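Long-range contacts in uncharacterized protein lp_2664 (Lactobacillus plantarum WCFS1, PDB 2PJQ), which is of unknown function but, as an HD-domain protein, probably belongs to the metal-dependent phosphohydrolases: residues H104-S108 and V124-R129; A132-I138 and V205-F209; I157-M163 and N177-E181. All coordinates share one frame; numbering follows the deposited sequence.

Contact 1: H104-S108 and V124-R129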
loop_
_atom_site.group_PDB
_atom_site.type_symbol
_atom_site.label_atom_id
_atom_site.label_comp_id
_atom_site.label_asym_id
_atom_site.label_seq_id
_atom_site.Cartn_x
_atom_site.Cartn_y
_atom_site.Cartn_z
ATOM N N HIS B 104 11.204 -20.384 13.581
ATOM C CA HIS B 104 11.067 -21.476 12.613
ATOM C C HIS B 104 9.645 -21.641 12.102
ATOM O O HIS B 104 9.146 -22.754 11.984
ATOM C CB HIS B 104 11.491 -22.788 13.259
ATOM C CG HIS B 104 12.791 -22.706 13.989
ATOM N ND1 HIS B 104 13.997 -22.528 13.347
ATOM C CD2 HIS B 104 13.071 -22.747 15.313
ATOM C CE1 HIS B 104 14.965 -22.461 14.244
ATOM N NE2 HIS B 104 14.430 -22.590 15.443
HETATM N N MSE B 105 8.994 -20.531 11.790
HETATM C CA MSE B 105 7.624 -20.568 11.306
HETATM C C MSE B 105 7.472 -19.627 10.122
HETATM O O MSE B 105 6.437 -19.614 9.453
HETATM C CB MSE B 105 6.699 -20.103 12.402
HETATM C CG MSE B 105 7.123 -18.755 12.914
HETATM SE SE MSE B 105 5.685 -17.862 13.766
HETATM C CE MSE B 105 5.452 -16.405 12.519
ATOM N N SER B 106 8.491 -18.817 9.874
ATOM C CA SER B 106 8.407 -17.898 8.758
ATOM C C SER B 106 8.572 -18.633 7.433
ATOM O O SER B 106 9.256 -19.655 7.342
ATOM C CB SER B 106 9.455 -16.786 8.880
ATOM O OG SER B 106 9.189 -15.950 9.996
ATOM N N PHE B 107 7.901 -18.094 6.420
ATOM C CA PHE B 107 7.928 -18.607 5.058
ATOM C C PHE B 107 9.360 -18.469 4.533
ATOM O O PHE B 107 9.843 -19.318 3.782
ATOM C CB PHE B 107 6.979 -17.767 4.205
ATOM C CG PHE B 107 6.936 -18.154 2.761
ATOM C CD1 PHE B 107 6.173 -19.231 2.338
ATOM C CD2 PHE B 107 7.603 -17.395 1.812
ATOM C CE1 PHE B 107 6.067 -19.542 0.985
ATOM C CE2 PHE B 107 7.503 -17.697 0.458
ATOM C CZ PHE B 107 6.732 -18.770 0.044
ATOM N N SER B 108 10.026 -17.387 4.934
ATOM C CA SER B 108 11.396 -17.126 4.510
ATOM C C SER B 108 12.268 -18.328 4.844
ATOM O O SER B 108 13.159 -18.696 4.078
ATOM C CB SER B 108 11.942 -15.869 5.207
ATOM O OG SER B 108 11.899 -15.979 6.623
ATOM N N VAL B 124 0.344 -20.303 15.627
ATOM C CA VAL B 124 0.857 -18.943 15.504
ATOM C C VAL B 124 0.992 -18.649 14.006
ATOM O O VAL B 124 0.460 -17.660 13.496
ATOM C CB VAL B 124 2.241 -18.789 16.207
ATOM C CG1 VAL B 124 2.562 -17.316 16.450
ATOM C CG2 VAL B 124 2.232 -19.525 17.521
ATOM N N GLN B 125 1.678 -19.536 13.297
ATOM C CA GLN B 125 1.880 -19.378 11.861
ATOM C C GLN B 125 0.574 -19.141 11.091
ATOM O O GLN B 125 0.458 -18.182 10.313
ATOM C CB GLN B 125 2.593 -20.609 11.304
ATOM C CG GLN B 125 2.694 -20.611 9.803
ATOM C CD GLN B 125 3.525 -21.755 9.266
ATOM O OE1 GLN B 125 4.755 -21.739 9.349
ATOM N NE2 GLN B 125 2.853 -22.759 8.708
ATOM N N ASP B 126 -0.403 -20.017 11.294
ATOM C CA ASP B 126 -1.681 -19.871 10.608
ATOM C C ASP B 126 -2.327 -18.539 10.940
ATOM O O ASP B 126 -2.960 -17.911 10.101
ATOM C CB ASP B 126 -2.620 -21.002 10.995
ATOM C CG ASP B 126 -2.271 -22.297 10.306
ATOM O OD1 ASP B 126 -1.497 -22.250 9.321
ATOM O OD2 ASP B 126 -2.781 -23.353 10.735
ATOM N N ALA B 127 -2.166 -18.100 12.177
ATOM C CA ALA B 127 -2.744 -16.838 12.589
ATOM C C ALA B 127 -2.042 -15.687 11.883
ATOM O O ALA B 127 -2.686 -14.789 11.332
ATOM C CB ALA B 127 -2.619 -16.683 14.084
ATOM N N ASP B 128 -0.714 -15.726 11.884
ATOM C CA ASP B 128 0.060 -14.663 11.266
ATOM C C ASP B 128 -0.210 -14.546 9.769
ATOM O O ASP B 128 -0.437 -13.451 9.258
ATOM C CB ASP B 128 1.549 -14.888 11.512
ATOM C CG ASP B 128 2.332 -13.599 11.489
ATOM O OD1 ASP B 128 2.114 -12.770 12.397
ATOM O OD2 ASP B 128 3.157 -13.405 10.571
ATOM N N ARG B 129 -0.180 -15.668 9.061
ATOM C CA ARG B 129 -0.421 -15.646 7.622
ATOM C C ARG B 129 -1.847 -15.250 7.324
ATOM O O ARG B 129 -2.107 -14.505 6.379
ATOM C CB ARG B 129 -0.116 -17.011 7.005
ATOM C CG ARG B 129 1.375 -17.290 6.943
ATOM C CD ARG B 129 1.701 -18.735 6.625
ATOM N NE ARG B 129 3.136 -18.952 6.734
ATOM C CZ ARG B 129 3.752 -20.099 6.465
ATOM N NH1 ARG B 129 3.054 -21.158 6.060
ATOM N NH2 ARG B 129 5.071 -20.184 6.605
#
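Met105, a selenomethionine in this crystal, sends its side chain to the flank of helix 119-130. Its CG lies between the backbone N and the carbonyl carbon (chi1 54°), and the chain bends at its far end. The side chains of Met105 and Val124 cross at about a right angle, with Met105 SE 4.2 Å from Val124 CG1, while Met105 CE is 4.2 Å from Asp128 OD2. Val124 itself also packs on Ala59 and Ala60 of helix 53-62. Asp128 occupies the position expected for the last aspartate of the HD motif: its side chain touches His34 and His63, with no metal bound in the model, and Met105 touches His63 as well. The contact therefore borders the presumed metal site of an HD-domain fold. Polar groups gather beside this, on the next residue of each turn: Gln125 and Arg129. Arg129 stretches out from CG to NE and brings NH2 to 3.2 Å from Met105 O, approaching obliquely. Beside it, Phe107 N lies at the guanidinium edge, 3.5 Å from Arg129 NH2. The amide of Gln125 covers one guanidinium face, CD sitting over the centre, and also lies against the carbonyl of Met105. Trading Gln125 for an alanine takes the amide from over the guanidinium and from beside the Met105 carbonyl, and would probably leave the guanidinium freer to turn. Leu186 and Leu189 of helix 186-189 pack on Arg129 too.

Contact 2: A132-I138 and V205-F209; sequences AIGAIGI and VMHEF
Ile138 and Met206 lead a contact made of apolar side chains. Ile138 points at helix 205-209 and uses both branches on Phe209, and the longer one on Val205 as well. Ile138 CG2, anti to the backbone N, sits over the face of the Phe209 ring in a CH-pi contact, 3.8 Å from the centroid and only 8° off the normal. Ile138 CD1 lies against the root of that ring, 3.8 Å from Phe209 CB, and is 4.1 Å from Val205 CG1. Against Met206, Ile138 slides past pointing the opposite way, its CG1 4.2 Å from Met206 CG.

The selenomethionine Met206 meets backbone as well as side chains. Its CG lies 3.5 Å from Gly134 N, and beyond it SE rests on CB and CG2 of Ile133. The chain then bends at chi3 (100°), which brings Met206 CE to 3.6 Å from Ala132 O. Gly134, which has a positive phi, also forms the closest CA pair with Met206.

The axes of the short helical segments 134-138 and 205-209 come within 9.1 Å, their directions 44° apart. The second subunit covers one side: its Phe209 packs on Ile138, and its Glu216 accepts hydrogen bonds from Ala135 N and Ile136 N, so this helix pair is part of the dimer interface. Within the chain, Phe179 and Leu183 of helix 175-183 close over Met206, and Phe179 also touches Ile138.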
loop_
_atom_site.group_PDB
_atom_site.type_symbol
_atom_site.label_atom_id
_atom_site.label_comp_id
_atom_site.label_asym_id
_atom_site.label_seq_id
_atom_site.Cartn_x
_atom_site.Cartn_y
_atom_site.Cartn_z
ATOM N N ALA B 132 -2.234 -11.910 6.404
ATOM C CA ALA B 132 -1.389 -11.427 5.325
ATOM C C ALA B 132 -2.002 -11.796 3.981
ATOM O O ALA B 132 -1.306 -11.938 2.976
ATOM C CB ALA B 132 0.020 -12.006 5.444
ATOM N N ILE B 133 -3.314 -11.964 3.981
ATOM C CA ILE B 133 -4.037 -12.315 2.774
ATOM C C ILE B 133 -5.380 -11.659 2.929
ATOM O O ILE B 133 -5.643 -11.031 3.951
ATOM C CB ILE B 133 -4.211 -13.855 2.610
ATOM C CG1 ILE B 133 -5.052 -14.431 3.760
ATOM C CG2 ILE B 133 -2.832 -14.524 2.531
ATOM C CD1 ILE B 133 -5.245 -15.956 3.695
ATOM N N GLY B 134 -6.245 -11.807 1.941
ATOM C CA GLY B 134 -7.525 -11.148 2.038
ATOM C C GLY B 134 -7.243 -9.677 1.789
ATOM O O GLY B 134 -6.100 -9.294 1.554
ATOM N N ALA B 135 -8.289 -8.859 1.825
ATOM C CA ALA B 135 -8.182 -7.423 1.598
ATOM C C ALA B 135 -7.110 -6.836 2.511
ATOM O O ALA B 135 -6.297 -5.987 2.088
ATOM C CB ALA B 135 -9.516 -6.767 1.872
ATOM N N ILE B 136 -7.100 -7.301 3.759
ATOM C CA ILE B 136 -6.118 -6.822 4.714
ATOM C C ILE B 136 -4.693 -7.110 4.253
ATOM O O ILE B 136 -3.817 -6.249 4.348
ATOM C CB ILE B 136 -6.367 -7.416 6.088
ATOM C CG1 ILE B 136 -7.476 -6.602 6.781
ATOM C CG2 ILE B 136 -5.074 -7.443 6.877
ATOM C CD1 ILE B 136 -7.901 -7.112 8.154
ATOM N N GLY B 137 -4.464 -8.315 3.745
ATOM C CA GLY B 137 -3.148 -8.652 3.233
ATOM C C GLY B 137 -2.795 -7.700 2.100
ATOM O O GLY B 137 -1.699 -7.157 2.059
ATOM N N ILE B 138 -3.717 -7.492 1.167
ATOM C CA ILE B 138 -3.456 -6.566 0.065
ATOM C C ILE B 138 -2.957 -5.234 0.638
ATOM O O ILE B 138 -1.861 -4.767 0.315
ATOM C CB ILE B 138 -4.730 -6.277 -0.742
ATOM C CG1 ILE B 138 -5.220 -7.562 -1.424
ATOM C CG2 ILE B 138 -4.458 -5.165 -1.745
ATOM C CD1 ILE B 138 -6.579 -7.431 -2.089
ATOM N N VAL B 205 -10.202 -12.294 -3.373
ATOM C CA VAL B 205 -9.962 -10.852 -3.388
ATOM C C VAL B 205 -8.563 -10.503 -3.858
ATOM O O VAL B 205 -8.363 -9.572 -4.617
ATOM C CB VAL B 205 -10.123 -10.262 -1.976
ATOM C CG1 VAL B 205 -10.405 -8.771 -2.079
ATOM C CG2 VAL B 205 -11.230 -11.013 -1.209
HETATM N N MSE B 206 -7.586 -11.243 -3.364
HETATM C CA MSE B 206 -6.219 -10.997 -3.742
HETATM C C MSE B 206 -6.102 -11.253 -5.229
HETATM O O MSE B 206 -5.476 -10.465 -5.939
HETATM C CB MSE B 206 -5.275 -11.912 -2.968
HETATM C CG MSE B 206 -5.299 -11.734 -1.461
HETATM SE SE MSE B 206 -4.005 -12.919 -0.617
HETATM C CE MSE B 206 -2.574 -11.663 -0.335
ATOM N N HIS B 207 -6.709 -12.345 -5.704
ATOM C CA HIS B 207 -6.663 -12.663 -7.137
ATOM C C HIS B 207 -7.353 -11.616 -8.007
ATOM O O HIS B 207 -6.893 -11.338 -9.106
ATOM C CB HIS B 207 -7.254 -14.046 -7.433
ATOM C CG HIS B 207 -6.253 -15.150 -7.349
ATOM N ND1 HIS B 207 -6.082 -15.911 -6.212
ATOM C CD2 HIS B 207 -5.307 -15.563 -8.223
ATOM C CE1 HIS B 207 -5.067 -16.740 -6.388
ATOM N NE2 HIS B 207 -4.577 -16.548 -7.599
ATOM N N GLU B 208 -8.453 -11.042 -7.530
ATOM C CA GLU B 208 -9.132 -9.993 -8.287
ATOM C C GLU B 208 -8.242 -8.745 -8.355
ATOM O O GLU B 208 -8.266 -7.994 -9.337
ATOM C CB GLU B 208 -10.473 -9.640 -7.635
ATOM C CG GLU B 208 -11.637 -10.492 -8.152
ATOM C CD GLU B 208 -12.729 -10.675 -7.115
ATOM O OE1 GLU B 208 -13.297 -9.650 -6.673
ATOM O OE2 GLU B 208 -13.012 -11.843 -6.740
ATOM N N PHE B 209 -7.444 -8.547 -7.309
ATOM C CA PHE B 209 -6.551 -7.404 -7.238
ATOM C C PHE B 209 -5.373 -7.533 -8.198
ATOM O O PHE B 209 -5.130 -6.624 -8.986
ATOM C CB PHE B 209 -6.047 -7.207 -5.804
ATOM C CG PHE B 209 -5.068 -6.084 -5.660
ATOM C CD1 PHE B 209 -5.466 -4.764 -5.837
ATOM C CD2 PHE B 209 -3.729 -6.345 -5.393
ATOM C CE1 PHE B 209 -4.537 -3.713 -5.750
ATOM C CE2 PHE B 209 -2.793 -5.302 -5.306
ATOM C CZ PHE B 209 -3.202 -3.984 -5.487
#

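Contact 3: I157-M163 and N177-E181; sequences IAPREHM and NHFYE
Glu181 reaches out from helix 175-183 to meet Arg160 and Met163, fastening to its helix segment 157-163, part of the irregular connection between helices 134-148 and 165-170. The Glu181 chain runs extended beyond CG (chi2 174°), carrying the carboxylate clear of the helix. Glu181 OE1 forms a salt bridge with Arg160 NH1 at 3.1 Å. The two flat groups stand nearly perpendicular, 81° apart, so they meet through one atom pair and not as a two-bond bridge. Arg160 folds back at chi2 and chi3 to make the approach, laying its CD 3.5 Å from Glu181 OE1, and its NH2 has a weak hydrogen bond to Gln171 O. The side chain of Met163, poorly ordered, crosses beside the same carboxylate.

Pro159 lies against this helical turn, touching Asn177, Tyr180 and Glu181. Its CB is 3.8 Å from Tyr180 CB, the two side chains lying alongside and pointing the same way, and 4.0 Å from Glu181 CG.

Asn177 crosses Pro159 at about a right angle, with OD1 3.3 Å from CD of the ring. On the other branch of the amide, Asn177 ND2 lies 3.9 Å from Ile157 CG2. The backbone N of Asn177 donates a hydrogen bond to Thr174 OG1.

One charged pair thus joins an irregular segment to the helix, with proline and aliphatic carbon packed beside it; Arg160 would probably favour the ionised form of the buried Glu181.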
loop_
_atom_site.group_PDB
_atom_site.type_symbol
_atom_site.label_atom_id
_atom_site.label_comp_id
_atom_site.label_asym_id
_atom_site.label_seq_id
_atom_site.Cartn_x
_atom_site.Cartn_y
_atom_site.Cartn_z
ATOM N N ILE B 157 10.263 -7.793 -15.001
ATOM C CA ILE B 157 10.645 -8.664 -13.904
ATOM C C ILE B 157 9.506 -9.637 -13.648
ATOM O O ILE B 157 8.364 -9.230 -13.443
ATOM C CB ILE B 157 10.890 -7.867 -12.629
ATOM C CG1 ILE B 157 11.761 -6.657 -12.946
ATOM C CG2 ILE B 157 11.540 -8.753 -11.589
ATOM C CD1 ILE B 157 12.047 -5.770 -11.753
ATOM N N ALA B 158 9.815 -10.925 -13.671
ATOM C CA ALA B 158 8.795 -11.929 -13.432
ATOM C C ALA B 158 9.067 -12.586 -12.093
ATOM O O ALA B 158 10.210 -12.653 -11.642
ATOM C CB ALA B 158 8.791 -12.971 -14.550
ATOM N N PRO B 159 8.011 -13.073 -11.435
ATOM C CA PRO B 159 8.099 -13.731 -10.132
ATOM C C PRO B 159 9.059 -14.907 -10.054
ATOM O O PRO B 159 8.955 -15.860 -10.829
ATOM C CB PRO B 159 6.651 -14.130 -9.847
ATOM C CG PRO B 159 6.030 -14.216 -11.211
ATOM C CD PRO B 159 6.620 -13.041 -11.912
ATOM N N ARG B 160 9.995 -14.818 -9.108
ATOM C CA ARG B 160 10.986 -15.858 -8.883
ATOM C C ARG B 160 10.229 -17.151 -8.644
ATOM O O ARG B 160 9.028 -17.129 -8.398
ATOM C CB ARG B 160 11.845 -15.524 -7.666
ATOM C CG ARG B 160 12.680 -14.264 -7.827
ATOM C CD ARG B 160 12.262 -13.164 -6.863
ATOM N NE ARG B 160 13.193 -13.033 -5.748
ATOM C CZ ARG B 160 13.031 -12.186 -4.734
ATOM N NH1 ARG B 160 11.968 -11.390 -4.688
ATOM N NH2 ARG B 160 13.928 -12.137 -3.761
ATOM N N GLU B 161 10.923 -18.280 -8.720
ATOM C CA GLU B 161 10.258 -19.562 -8.517
ATOM C C GLU B 161 11.011 -20.488 -7.582
ATOM O O GLU B 161 10.392 -21.236 -6.827
ATOM C CB GLU B 161 10.026 -20.260 -9.864
ATOM C CG GLU B 161 9.004 -19.561 -10.757
ATOM C CD GLU B 161 7.586 -19.614 -10.198
ATOM O OE1 GLU B 161 6.973 -20.704 -10.214
ATOM O OE2 GLU B 161 7.085 -18.565 -9.741
ATOM N N HIS B 162 12.340 -20.444 -7.629
ATOM C CA HIS B 162 13.143 -21.295 -6.758
ATOM C C HIS B 162 13.972 -20.485 -5.765
ATOM O O HIS B 162 15.163 -20.735 -5.579
ATOM C CB HIS B 162 14.056 -22.217 -7.589
ATOM C CG HIS B 162 14.052 -21.933 -9.064
ATOM N ND1 HIS B 162 14.740 -20.877 -9.625
ATOM C CD2 HIS B 162 13.474 -22.595 -10.098
ATOM C CE1 HIS B 162 14.591 -20.904 -10.938
ATOM N NE2 HIS B 162 13.827 -21.936 -11.251
HETATM N N MSE B 163 13.320 -19.528 -5.114
HETATM C CA MSE B 163 13.973 -18.652 -4.146
HETATM C C MSE B 163 14.716 -19.368 -3.024
HETATM O O MSE B 163 14.457 -20.535 -2.733
HETATM C CB MSE B 163 12.945 -17.714 -3.522
HETATM C CG MSE B 163 12.185 -16.859 -4.509
HETATM SE SE MSE B 163 10.785 -15.876 -3.611
HETATM C CE MSE B 163 11.824 -14.383 -2.997
ATOM N N ASN B 177 4.705 -9.273 -7.485
ATOM C CA ASN B 177 5.368 -10.572 -7.439
ATOM C C ASN B 177 5.232 -11.278 -6.085
ATOM O O ASN B 177 5.332 -12.509 -5.994
ATOM C CB ASN B 177 6.854 -10.433 -7.790
ATOM C CG ASN B 177 7.097 -10.089 -9.258
ATOM O OD1 ASN B 177 6.245 -10.310 -10.128
ATOM N ND2 ASN B 177 8.280 -9.563 -9.540
ATOM N N HIS B 178 4.996 -10.501 -5.033
ATOM C CA HIS B 178 4.856 -11.066 -3.703
ATOM C C HIS B 178 3.629 -11.959 -3.591
ATOM O O HIS B 178 3.655 -12.959 -2.880
ATOM C CB HIS B 178 4.804 -9.956 -2.650
ATOM C CG HIS B 178 5.151 -10.431 -1.276
ATOM N ND1 HIS B 178 6.193 -11.306 -1.040
ATOM C CD2 HIS B 178 4.588 -10.183 -0.071
ATOM C CE1 HIS B 178 6.252 -11.578 0.251
ATOM N NE2 HIS B 178 5.289 -10.911 0.861
ATOM N N PHE B 179 2.549 -11.602 -4.282
ATOM C CA PHE B 179 1.351 -12.432 -4.238
ATOM C C PHE B 179 1.711 -13.751 -4.900
ATOM O O PHE B 179 1.519 -14.813 -4.324
ATOM C CB PHE B 179 0.176 -11.773 -4.972
ATOM C CG PHE B 179 -0.339 -10.539 -4.300
ATOM C CD1 PHE B 179 0.346 -9.340 -4.403
ATOM C CD2 PHE B 179 -1.471 -10.584 -3.516
ATOM C CE1 PHE B 179 -0.096 -8.198 -3.729
ATOM C CE2 PHE B 179 -1.917 -9.445 -2.836
ATOM C CZ PHE B 179 -1.224 -8.256 -2.946
ATOM N N TYR B 180 2.262 -13.672 -6.104
ATOM C CA TYR B 180 2.654 -14.868 -6.834
ATOM C C TYR B 180 3.674 -15.673 -6.056
ATOM O O TYR B 180 3.514 -16.880 -5.882
ATOM C CB TYR B 180 3.240 -14.497 -8.200
ATOM C CG TYR B 180 2.203 -14.094 -9.224
ATOM C CD1 TYR B 180 1.191 -14.978 -9.597
ATOM C CD2 TYR B 180 2.204 -12.810 -9.789
ATOM C CE1 TYR B 180 0.199 -14.596 -10.499
ATOM C CE2 TYR B 180 1.214 -12.419 -10.695
ATOM C CZ TYR B 180 0.214 -13.316 -11.037
ATOM O OH TYR B 180 -0.807 -12.922 -11.868
ATOM N N GLU B 181 4.716 -14.991 -5.589
ATOM C CA GLU B 181 5.811 -15.611 -4.843
ATOM C C GLU B 181 5.483 -16.136 -3.449
ATOM O O GLU B 181 6.128 -17.075 -2.967
ATOM C CB GLU B 181 6.969 -14.617 -4.716
ATOM C CG GLU B 181 7.643 -14.296 -6.024
ATOM C CD GLU B 181 8.689 -13.215 -5.897
ATOM O OE1 GLU B 181 9.430 -13.201 -4.889
ATOM O OE2 GLU B 181 8.786 -12.385 -6.821
#

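In the fold
The centre of contact 1 is nearest the chain centre, about 5 Å from it, though only partly buried; it mixes apolar packing with arginine and amide groups beside the presumed metal site. Contact 2 is further out, yet the most buried, covered by helix 175-183 and by the second subunit; it is almost wholly apolar and joins two helices. Contact 3 lies towards the surface, pins an irregular segment to a helix, and alone has a salt bridge across it. It is nested in the loop that contact 2 closes, and the Phe179 ring of helix 175-183 joins the two, reaching Phe209. Phe107 touches the Glu181 backbone, and helices 119-130 and 134-148 link contacts 1 and 2.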